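Local coordinates for ganglioside-induced differentiation-associated protein 2 (Homo sapiens, PDB 4UML) that is of unestablished function but carries an N-terminal macro domain, a fold that in many relatives binds ADP-ribose or related nucleotides, and may act in signalling, at residues V64-T75 with M162-I170; E180-R191 with T215-P225. All blocks are in the same frame, centred on the assembly; numbering follows the deposited sequence.

Both contacts belong to the single macro domain of this chain, and together they illustrate how a three-layer alpha/beta fold is built from a sheet outward. Contact 1 joins two neighbouring parallel strands, 71-75 and 164-167, in the middle of the six-stranded mixed sheet. Contact 2 pairs helices 179-197 and 210-223, the last two of the chain, about 17 Å away between centres. They come in series: contact 1 is complete at residue 170 before contact 2 begins at 180, and strand 164-167 leads directly to helix 179-197. The two also touch, with Phe167 packing on Val190 and Val169 on Tyr216, so sheet and helix layer share one hydrophobic core.

Contact 1 of 2, residues V64-T75 with M162-I170; sequences VALLNCTAIVNT and MSSVGFCVI
Thr70 and Ser164 exchange bonds where the two strands start: Thr70 N donates to Ser164 OG (3.1 Å) while Ser164 N donates to Thr70 OG1 (3.2 Å). Ser164 OG lies between its own backbone N and carbonyl carbon (chi1 61°), which also sets it against Cys69 CA. Thr70 CG2 meets the start of the Met162 side chain, which runs extended to put SD on Ala71 CB at 3.4 Å. Further on, regular parallel pairing takes over, Gly166 N giving a nearly straight bond to Ala71 O (2.8 Å) and Gly166 O accepting from Val73 N. These are central strands of the macro-domain sheet, with 125-129 bonded to the far edge of 71-75. Leu67 CD1, Ile72 CG2 and Cys69 SG crowd the side of Gly166 where a beta carbon would stand. On the other face, Val73 CG2 reaches Val165 CG1 and Phe167 CD1, both at 4.0 Å, and helix 139-159 covers this group through Val153, Ala157 and Tyr150. Cys168 SG packs against Val73 CG1 (4.0 Å), and Cys168 N is buried here without a partner. At the end of 71-75, past the last backbone bond, Thr75 OG1 donates to Ile170 O (2.6 Å) on an in-plane lone pair.

Contact 2 of 2, residues E180-R191 with T215-P225; sequences EDATHIALRTVR and TYQKLLPLYFP
Helices 180-191 and 215-223 run in broadly the same direction, their axes 9.6 Å apart at closest approach and crossing at -36°. Leu187 enters as a knob among Tyr216, Leu219, Leu220 and Tyr223, its CD1 branch against Leu219 CB at 3.6 Å and its CD2 branch touching Leu220 CD2 and the Tyr216 ring. Leu219 answers as a knob among Glu180, Thr183, His184 and Leu187, and its CD1 sits over the centre of the His184 ring, a CH-pi contact. On the Tyr216 ring Thr183 CG2 does the same, 3.7 Å from the centroid. Such reciprocal knobs-into-holes packing joins two helices of one outer layer of the macro domain, above strands 203-208 (Phe206, Val208) and 57-61 (Leu59). The His184 and Tyr223 rings meet at their edges with planes at 80°, and a short bond of 2.6 Å links His184 ND1 to Tyr223 OH in the imidazole plane, which should limit rotation of the imidazole. One face of the Tyr223 ring lies against the backbone at Leu187 and Arg188, with Arg188 N over it and Leu187 CB at CD2. A water bridges Thr183 OG1, itself bonded to Leu179 O, and Tyr216 OH. At one end, Glu180 OE2 presents its syn lone pair to Lys218 NZ in a salt bridge of 2.7 Å. Toward the other, the Arg191 chain bends at chi2, its CB meeting Phe224 CZ and its CD Phe224 CE1, and NH1 donates to Tyr223 O (3.0 Å), tilted 19° from the carbonyl plane. Arg191 NE also forms a salt bridge with Glu195, and NH2 a hydrogen bond to Leu48 O.

Contact 1 of 2, residues V64-T75 with M162-I170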
loop_
_atom_site.group_PDB
_atom_site.type_symbol
_atom_site.label_atom_id
_atom_site.label_comp_id
_atom_site.label_asym_id
_atom_site.label_seq_id
_atom_site.Cartn_x
_atom_site.Cartn_y
_atom_site.Cartn_z
ATOM N N VAL A 64 1.757 9.060 2.914
ATOM C CA VAL A 64 2.349 7.793 3.320
ATOM C C VAL A 64 3.807 7.944 3.804
ATOM O O VAL A 64 4.239 7.214 4.689
ATOM C CB VAL A 64 2.247 6.752 2.190
ATOM C CG1 VAL A 64 3.286 7.018 1.110
ATOM C CG2 VAL A 64 2.418 5.348 2.747
ATOM N N ALA A 65 4.548 8.892 3.239
ATOM C CA ALA A 65 5.928 9.093 3.584
ATOM C C ALA A 65 6.173 9.464 5.047
ATOM O O ALA A 65 7.289 9.328 5.531
ATOM C CB ALA A 65 6.563 10.122 2.660
ATOM N N LEU A 66 5.127 9.886 5.743
ATOM C CA LEU A 66 5.251 10.291 7.143
ATOM C C LEU A 66 5.126 9.134 8.102
ATOM O O LEU A 66 5.386 9.295 9.286
ATOM C CB LEU A 66 4.168 11.296 7.474
ATOM C CG LEU A 66 4.273 12.608 6.666
ATOM C CD1 LEU A 66 3.083 13.499 6.962
ATOM C CD2 LEU A 66 5.567 13.296 7.006
ATOM N N LEU A 67 4.723 7.972 7.615
ATOM C CA LEU A 67 4.358 6.896 8.523
ATOM C C LEU A 67 5.563 6.123 9.031
ATOM O O LEU A 67 6.476 5.832 8.279
ATOM C CB LEU A 67 3.372 5.945 7.835
ATOM C CG LEU A 67 1.975 6.477 7.529
ATOM C CD1 LEU A 67 1.257 5.487 6.618
ATOM C CD2 LEU A 67 1.192 6.721 8.812
ATOM N N ASN A 68 5.562 5.773 10.316
ATOM C CA ASN A 68 6.608 4.918 10.881
ATOM C C ASN A 68 6.272 3.415 10.809
ATOM O O ASN A 68 6.693 2.653 11.650
ATOM C CB ASN A 68 6.923 5.338 12.327
ATOM C CG ASN A 68 5.786 5.028 13.275
ATOM O OD1 ASN A 68 4.639 4.870 12.841
ATOM N ND2 ASN A 68 6.091 4.909 14.572
ATOM N N CYS A 69 5.543 2.982 9.790
ATOM C CA CYS A 69 5.388 1.566 9.518
ATOM C C CYS A 69 6.750 0.941 9.222
ATOM O O CYS A 69 7.696 1.650 8.826
ATOM C CB CYS A 69 4.438 1.375 8.330
ATOM S SG CYS A 69 2.749 1.958 8.634
ATOM N N THR A 70 6.848 -0.382 9.343
ATOM C CA THR A 70 8.093 -1.097 9.049
ATOM C C THR A 70 8.530 -0.778 7.614
ATOM O O THR A 70 9.724 -0.499 7.366
ATOM C CB THR A 70 7.949 -2.623 9.235
ATOM O OG1 THR A 70 7.285 -2.870 10.489
ATOM C CG2 THR A 70 9.344 -3.320 9.206
ATOM N N ALA A 71 7.567 -0.841 6.690
ATOM C CA ALA A 71 7.740 -0.441 5.308
ATOM C C ALA A 71 6.590 0.448 4.837
ATOM O O ALA A 71 5.420 0.264 5.219
ATOM C CB ALA A 71 7.831 -1.663 4.406
ATOM N N ILE A 72 6.935 1.424 4.023
ATOM C CA ILE A 72 5.964 2.155 3.233
ATOM C C ILE A 72 6.180 1.793 1.771
ATOM O O ILE A 72 7.265 1.328 1.366
ATOM C CB ILE A 72 5.974 3.679 3.474
ATOM C CG1 ILE A 72 7.323 4.300 3.078
ATOM C CG2 ILE A 72 5.617 4.011 4.903
ATOM C CD1 ILE A 72 7.127 5.645 2.474
ATOM N N VAL A 73 5.124 1.974 0.999
ATOM C CA VAL A 73 5.082 1.571 -0.384
ATOM C C VAL A 73 5.138 2.784 -1.336
ATOM O O VAL A 73 4.400 3.737 -1.191
ATOM C CB VAL A 73 3.813 0.775 -0.664
ATOM C CG1 VAL A 73 3.746 0.381 -2.138
ATOM C CG2 VAL A 73 3.712 -0.459 0.229
ATOM N N ASN A 74 6.073 2.717 -2.268
ATOM C CA ASN A 74 6.254 3.676 -3.323
ATOM C C ASN A 74 5.705 3.034 -4.589
ATOM O O ASN A 74 5.805 1.817 -4.781
ATOM C CB ASN A 74 7.727 4.018 -3.493
ATOM C CG ASN A 74 7.959 5.039 -4.625
ATOM O OD1 ASN A 74 7.178 5.941 -4.799
ATOM N ND2 ASN A 74 8.994 4.836 -5.415
ATOM N N THR A 75 5.006 3.834 -5.376
ATOM C CA THR A 75 4.473 3.396 -6.657
ATOM C C THR A 75 5.180 4.169 -7.761
ATOM O O THR A 75 5.364 5.398 -7.641
ATOM C CB THR A 75 2.943 3.483 -6.715
ATOM O OG1 THR A 75 2.475 2.756 -7.848
ATOM C CG2 THR A 75 2.410 4.925 -6.751
ATOM N N MET A 162 7.814 -8.215 8.839
ATOM C CA MET A 162 7.454 -6.834 9.182
ATOM C C MET A 162 6.202 -6.784 10.028
ATOM O O MET A 162 5.266 -7.513 9.779
ATOM C CB MET A 162 7.245 -6.016 7.930
ATOM C CG MET A 162 8.422 -6.060 6.981
ATOM S SD MET A 162 8.119 -4.845 5.676
ATOM C CE MET A 162 9.492 -5.138 4.609
ATOM N N SER A 163 6.164 -5.892 11.008
ATOM C CA SER A 163 4.975 -5.731 11.823
ATOM C C SER A 163 3.907 -4.782 11.227
ATOM O O SER A 163 2.723 -4.897 11.566
ATOM C CB SER A 163 5.380 -5.280 13.228
ATOM O OG SER A 163 5.896 -3.966 13.201
ATOM N N SER A 164 4.302 -3.870 10.333
ATOM C CA SER A 164 3.332 -2.983 9.687
ATOM C C SER A 164 3.779 -2.547 8.301
ATOM O O SER A 164 4.992 -2.471 8.000
ATOM C CB SER A 164 3.000 -1.757 10.531
ATOM O OG SER A 164 4.134 -0.971 10.763
ATOM N N VAL A 165 2.779 -2.320 7.456
ATOM C CA VAL A 165 2.965 -1.858 6.075
ATOM C C VAL A 165 2.019 -0.670 5.821
ATOM O O VAL A 165 0.825 -0.732 6.124
ATOM C CB VAL A 165 2.755 -2.967 5.031
ATOM C CG1 VAL A 165 2.989 -2.459 3.601
ATOM C CG2 VAL A 165 3.698 -4.140 5.291
ATOM N N GLY A 166 2.600 0.437 5.377
ATOM C CA GLY A 166 1.864 1.590 4.899
ATOM C C GLY A 166 1.709 1.566 3.397
ATOM O O GLY A 166 2.649 1.812 2.673
ATOM N N PHE A 167 0.523 1.240 2.926
ATOM C CA PHE A 167 0.224 1.314 1.507
ATOM C C PHE A 167 -0.112 2.720 1.061
ATOM O O PHE A 167 -0.880 3.408 1.707
ATOM C CB PHE A 167 -0.969 0.435 1.121
ATOM C CG PHE A 167 -0.642 -1.015 1.000
ATOM C CD1 PHE A 167 -0.121 -1.531 -0.184
ATOM C CD2 PHE A 167 -0.882 -1.867 2.059
ATOM C CE1 PHE A 167 0.175 -2.871 -0.298
ATOM C CE2 PHE A 167 -0.594 -3.201 1.942
ATOM C CZ PHE A 167 -0.051 -3.701 0.781
ATOM N N CYS A 168 0.459 3.115 -0.071
ATOM C CA CYS A 168 -0.077 4.218 -0.861
ATOM C C CYS A 168 -1.164 3.599 -1.721
ATOM O O CYS A 168 -1.323 2.359 -1.794
ATOM C CB CYS A 168 0.997 4.870 -1.729
ATOM S SG CYS A 168 1.702 3.747 -2.982
ATOM N N VAL A 169 -1.922 4.450 -2.385
ATOM C CA VAL A 169 -2.819 3.974 -3.413
ATOM C C VAL A 169 -1.915 3.589 -4.574
ATOM O O VAL A 169 -1.268 4.463 -5.163
ATOM C CB VAL A 169 -3.835 5.082 -3.767
ATOM C CG1 VAL A 169 -4.724 4.635 -4.924
ATOM C CG2 VAL A 169 -4.702 5.394 -2.539
ATOM N N ILE A 170 -1.776 2.280 -4.860
ATOM C CA ILE A 170 -0.761 1.849 -5.820
ATOM C C ILE A 170 -1.072 2.313 -7.264
ATOM O O ILE A 170 -0.158 2.538 -8.046
ATOM C CB ILE A 170 -0.504 0.294 -5.746
ATOM C CG1 ILE A 170 0.206 -0.009 -4.405
ATOM C CG2 ILE A 170 0.343 -0.215 -6.911
ATOM C CD1 ILE A 170 0.414 -1.476 -4.091
#

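Contact 2 of 2, residues E180-R191 with T215-P225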
loop_
_atom_site.group_PDB
_atom_site.type_symbol
_atom_site.label_atom_id
_atom_site.label_comp_id
_atom_site.label_asym_id
_atom_site.label_seq_id
_atom_site.Cartn_x
_atom_site.Cartn_y
_atom_site.Cartn_z
ATOM N N GLU A 180 -12.456 2.846 -8.569
ATOM C CA GLU A 180 -13.282 1.988 -7.786
ATOM C C GLU A 180 -12.907 0.518 -8.007
ATOM O O GLU A 180 -12.782 -0.233 -7.045
ATOM C CB GLU A 180 -14.741 2.241 -8.112
ATOM C CG GLU A 180 -15.689 1.600 -7.137
ATOM C CD GLU A 180 -16.908 2.466 -6.829
ATOM O OE1 GLU A 180 -16.926 3.697 -7.100
ATOM O OE2 GLU A 180 -17.853 1.889 -6.273
ATOM N N ASP A 181 -12.726 0.125 -9.268
ATOM C CA ASP A 181 -12.216 -1.205 -9.598
ATOM C C ASP A 181 -10.904 -1.485 -8.890
ATOM O O ASP A 181 -10.731 -2.536 -8.324
ATOM C CB ASP A 181 -11.971 -1.334 -11.112
ATOM C CG ASP A 181 -13.247 -1.352 -11.912
ATOM O OD1 ASP A 181 -14.296 -1.790 -11.384
ATOM O OD2 ASP A 181 -13.184 -0.956 -13.092
ATOM N N ALA A 182 -9.990 -0.528 -8.930
ATOM C CA ALA A 182 -8.676 -0.675 -8.317
ATOM C C ALA A 182 -8.777 -0.917 -6.821
ATOM O O ALA A 182 -8.053 -1.746 -6.268
ATOM C CB ALA A 182 -7.834 0.564 -8.554
ATOM N N THR A 183 -9.663 -0.174 -6.178
ATOM C CA THR A 183 -9.873 -0.270 -4.741
ATOM C C THR A 183 -10.458 -1.616 -4.327
ATOM O O THR A 183 -10.081 -2.162 -3.287
ATOM C CB THR A 183 -10.763 0.897 -4.234
ATOM O OG1 THR A 183 -10.186 2.154 -4.624
ATOM C CG2 THR A 183 -10.857 0.865 -2.764
ATOM N N HIS A 184 -11.317 -2.209 -5.150
ATOM C CA HIS A 184 -11.766 -3.575 -4.855
ATOM C C HIS A 184 -10.613 -4.537 -4.808
ATOM O O HIS A 184 -10.544 -5.387 -3.941
ATOM C CB HIS A 184 -12.711 -4.104 -5.916
ATOM C CG HIS A 184 -14.097 -3.600 -5.804
ATOM N ND1 HIS A 184 -15.000 -4.124 -4.907
ATOM C CD2 HIS A 184 -14.750 -2.630 -6.481
ATOM C CE1 HIS A 184 -16.159 -3.503 -5.044
ATOM N NE2 HIS A 184 -16.028 -2.583 -5.983
ATOM N N ILE A 185 -9.701 -4.408 -5.767
ATOM C CA ILE A 185 -8.539 -5.300 -5.821
ATOM C C ILE A 185 -7.667 -5.111 -4.590
ATOM O O ILE A 185 -7.278 -6.079 -3.940
ATOM C CB ILE A 185 -7.741 -5.090 -7.134
ATOM C CG1 ILE A 185 -8.643 -5.480 -8.317
ATOM C CG2 ILE A 185 -6.456 -5.886 -7.111
ATOM C CD1 ILE A 185 -8.141 -5.071 -9.683
ATOM N N ALA A 186 -7.379 -3.861 -4.247
ATOM C CA ALA A 186 -6.532 -3.571 -3.102
ATOM C C ALA A 186 -7.129 -4.185 -1.811
ATOM O O ALA A 186 -6.449 -4.926 -1.089
ATOM C CB ALA A 186 -6.366 -2.066 -2.941
ATOM N N LEU A 187 -8.390 -3.899 -1.539
ATOM C CA LEU A 187 -8.999 -4.367 -0.290
ATOM C C LEU A 187 -9.185 -5.875 -0.257
ATOM O O LEU A 187 -8.947 -6.515 0.773
ATOM C CB LEU A 187 -10.330 -3.655 -0.060
ATOM C CG LEU A 187 -10.232 -2.136 0.059
ATOM C CD1 LEU A 187 -11.605 -1.553 0.265
ATOM C CD2 LEU A 187 -9.311 -1.775 1.200
ATOM N N ARG A 188 -9.635 -6.447 -1.367
ATOM C CA ARG A 188 -9.846 -7.899 -1.430
ATOM C C ARG A 188 -8.542 -8.657 -1.186
ATOM O O ARG A 188 -8.466 -9.619 -0.398
ATOM C CB ARG A 188 -10.444 -8.257 -2.793
ATOM C CG ARG A 188 -10.817 -9.720 -2.964
ATOM C CD ARG A 188 -11.499 -9.912 -4.317
ATOM N NE ARG A 188 -10.507 -9.737 -5.379
ATOM C CZ ARG A 188 -10.726 -9.183 -6.564
ATOM N NH1 ARG A 188 -11.927 -8.746 -6.905
ATOM N NH2 ARG A 188 -9.723 -9.088 -7.423
ATOM N N THR A 189 -7.474 -8.189 -1.814
ATOM C CA THR A 189 -6.175 -8.848 -1.682
ATOM C C THR A 189 -5.645 -8.775 -0.260
ATOM O O THR A 189 -5.101 -9.764 0.308
ATOM C CB THR A 189 -5.158 -8.204 -2.664
ATOM O OG1 THR A 189 -5.715 -8.217 -3.984
ATOM C CG2 THR A 189 -3.837 -8.902 -2.629
ATOM N N VAL A 190 -5.772 -7.611 0.360
ATOM C CA VAL A 190 -5.296 -7.481 1.726
ATOM C C VAL A 190 -6.181 -8.311 2.679
ATOM O O VAL A 190 -5.679 -8.906 3.622
ATOM C CB VAL A 190 -5.252 -5.995 2.182
ATOM C CG1 VAL A 190 -5.038 -5.864 3.666
ATOM C CG2 VAL A 190 -4.163 -5.236 1.438
ATOM N N ARG A 191 -7.488 -8.288 2.452
ATOM C CA ARG A 191 -8.406 -9.103 3.285
ATOM C C ARG A 191 -7.955 -10.565 3.285
ATOM O O ARG A 191 -7.691 -11.134 4.343
ATOM C CB ARG A 191 -9.856 -8.944 2.837
ATOM C CG ARG A 191 -10.813 -9.975 3.426
ATOM C CD ARG A 191 -10.928 -9.804 4.927
ATOM N NE ARG A 191 -11.567 -10.943 5.612
ATOM C CZ ARG A 191 -12.602 -10.870 6.460
ATOM N NH1 ARG A 191 -13.236 -9.726 6.735
ATOM N NH2 ARG A 191 -13.027 -11.988 7.031
ATOM N N THR A 215 -14.096 6.497 -1.672
ATOM C CA THR A 215 -14.180 5.157 -2.269
ATOM C C THR A 215 -13.729 4.096 -1.295
ATOM O O THR A 215 -14.364 3.050 -1.179
ATOM C CB THR A 215 -13.362 5.098 -3.563
ATOM O OG1 THR A 215 -13.886 6.051 -4.484
ATOM C CG2 THR A 215 -13.382 3.706 -4.218
ATOM N N TYR A 216 -12.636 4.358 -0.575
ATOM C CA TYR A 216 -12.201 3.430 0.476
ATOM C C TYR A 216 -13.248 3.294 1.582
ATOM O O TYR A 216 -13.537 2.180 2.049
ATOM C CB TYR A 216 -10.845 3.847 1.062
ATOM C CG TYR A 216 -9.680 3.316 0.252
ATOM C CD1 TYR A 216 -9.317 3.919 -0.918
ATOM C CD2 TYR A 216 -8.960 2.195 0.662
ATOM C CE1 TYR A 216 -8.271 3.441 -1.679
ATOM C CE2 TYR A 216 -7.913 1.713 -0.095
ATOM C CZ TYR A 216 -7.563 2.351 -1.266
ATOM O OH TYR A 216 -6.533 1.889 -2.073
ATOM N N GLN A 217 -13.835 4.415 1.981
ATOM C CA GLN A 217 -14.886 4.394 3.022
ATOM C C GLN A 217 -16.077 3.578 2.537
ATOM O O GLN A 217 -16.594 2.728 3.262
ATOM C CB GLN A 217 -15.311 5.826 3.379
ATOM C CG GLN A 217 -14.177 6.615 4.012
ATOM C CD GLN A 217 -14.493 8.085 4.217
ATOM O OE1 GLN A 217 -15.155 8.727 3.407
ATOM N NE2 GLN A 217 -13.973 8.639 5.299
ATOM N N LYS A 218 -16.451 3.813 1.277
ATOM C CA LYS A 218 -17.495 3.042 0.613
ATOM C C LYS A 218 -17.252 1.529 0.609
ATOM O O LYS A 218 -18.146 0.752 0.900
ATOM C CB LYS A 218 -17.642 3.524 -0.830
ATOM C CG LYS A 218 -18.894 2.986 -1.489
ATOM C CD LYS A 218 -18.928 3.290 -2.968
ATOM C CE LYS A 218 -19.817 2.276 -3.666
ATOM N NZ LYS A 218 -20.153 2.741 -5.034
ATOM N N LEU A 219 -16.037 1.102 0.272
ATOM C CA LEU A 219 -15.762 -0.325 0.075
ATOM C C LEU A 219 -15.248 -1.112 1.278
ATOM O O LEU A 219 -15.352 -2.338 1.306
ATOM C CB LEU A 219 -14.779 -0.484 -1.104
ATOM C CG LEU A 219 -15.182 0.111 -2.466
ATOM C CD1 LEU A 219 -14.272 -0.377 -3.596
ATOM C CD2 LEU A 219 -16.631 -0.172 -2.825
ATOM N N LEU A 220 -14.655 -0.445 2.262
ATOM C CA LEU A 220 -14.147 -1.138 3.445
ATOM C C LEU A 220 -15.145 -2.087 4.121
ATOM O O LEU A 220 -14.816 -3.246 4.432
ATOM C CB LEU A 220 -13.598 -0.112 4.461
ATOM C CG LEU A 220 -12.126 0.256 4.231
ATOM C CD1 LEU A 220 -11.746 1.481 5.050
ATOM C CD2 LEU A 220 -11.207 -0.924 4.545
ATOM N N PRO A 221 -16.386 -1.624 4.315
ATOM C CA PRO A 221 -17.412 -2.503 4.890
ATOM C C PRO A 221 -17.665 -3.813 4.136
ATOM O O PRO A 221 -18.042 -4.789 4.758
ATOM C CB PRO A 221 -18.679 -1.628 4.864
ATOM C CG PRO A 221 -18.198 -0.229 4.810
ATOM C CD PRO A 221 -16.922 -0.284 4.007
ATOM N N LEU A 222 -17.444 -3.842 2.819
ATOM C CA LEU A 222 -17.668 -5.046 2.012
ATOM C C LEU A 222 -16.591 -6.117 2.230
ATOM O O LEU A 222 -16.885 -7.329 2.254
ATOM C CB LEU A 222 -17.780 -4.618 0.544
ATOM C CG LEU A 222 -17.738 -5.552 -0.668
ATOM C CD1 LEU A 222 -18.848 -6.600 -0.672
ATOM C CD2 LEU A 222 -17.834 -4.687 -1.932
ATOM N N TYR A 223 -15.339 -5.683 2.399
ATOM C CA TYR A 223 -14.232 -6.604 2.634
ATOM C C TYR A 223 -13.933 -6.808 4.106
ATOM O O TYR A 223 -13.381 -7.831 4.474
ATOM C CB TYR A 223 -12.982 -6.129 1.868
ATOM C CG TYR A 223 -13.301 -6.133 0.410
ATOM C CD1 TYR A 223 -13.358 -7.321 -0.277
ATOM C CD2 TYR A 223 -13.664 -4.970 -0.252
ATOM C CE1 TYR A 223 -13.706 -7.355 -1.597
ATOM C CE2 TYR A 223 -14.008 -4.999 -1.582
ATOM C CZ TYR A 223 -14.029 -6.198 -2.240
ATOM O OH TYR A 223 -14.388 -6.254 -3.559
ATOM N N PHE A 224 -14.352 -5.859 4.942
ATOM C CA PHE A 224 -14.088 -5.924 6.375
ATOM C C PHE A 224 -15.374 -5.573 7.150
ATOM O O PHE A 224 -15.436 -4.543 7.826
ATOM C CB PHE A 224 -12.930 -4.977 6.738
ATOM C CG PHE A 224 -11.617 -5.326 6.055
ATOM C CD1 PHE A 224 -10.729 -6.228 6.621
ATOM C CD2 PHE A 224 -11.276 -4.740 4.842
ATOM C CE1 PHE A 224 -9.525 -6.550 5.990
ATOM C CE2 PHE A 224 -10.075 -5.056 4.210
ATOM C CZ PHE A 224 -9.205 -5.958 4.784
ATOM N N PRO A 225 -16.424 -6.413 7.004
ATOM C CA PRO A 225 -17.673 -6.144 7.747
ATOM C C PRO A 225 -17.429 -6.010 9.261
ATOM O O PRO A 225 -16.676 -6.796 9.841
ATOM C CB PRO A 225 -18.535 -7.379 7.446
ATOM C CG PRO A 225 -17.593 -8.438 7.006
ATOM C CD PRO A 225 -16.468 -7.715 6.313
HETATM O O HOH W 1 -7.242 2.164 -4.796
HETATM O O HOH W 2 -14.351 -8.470 9.143
#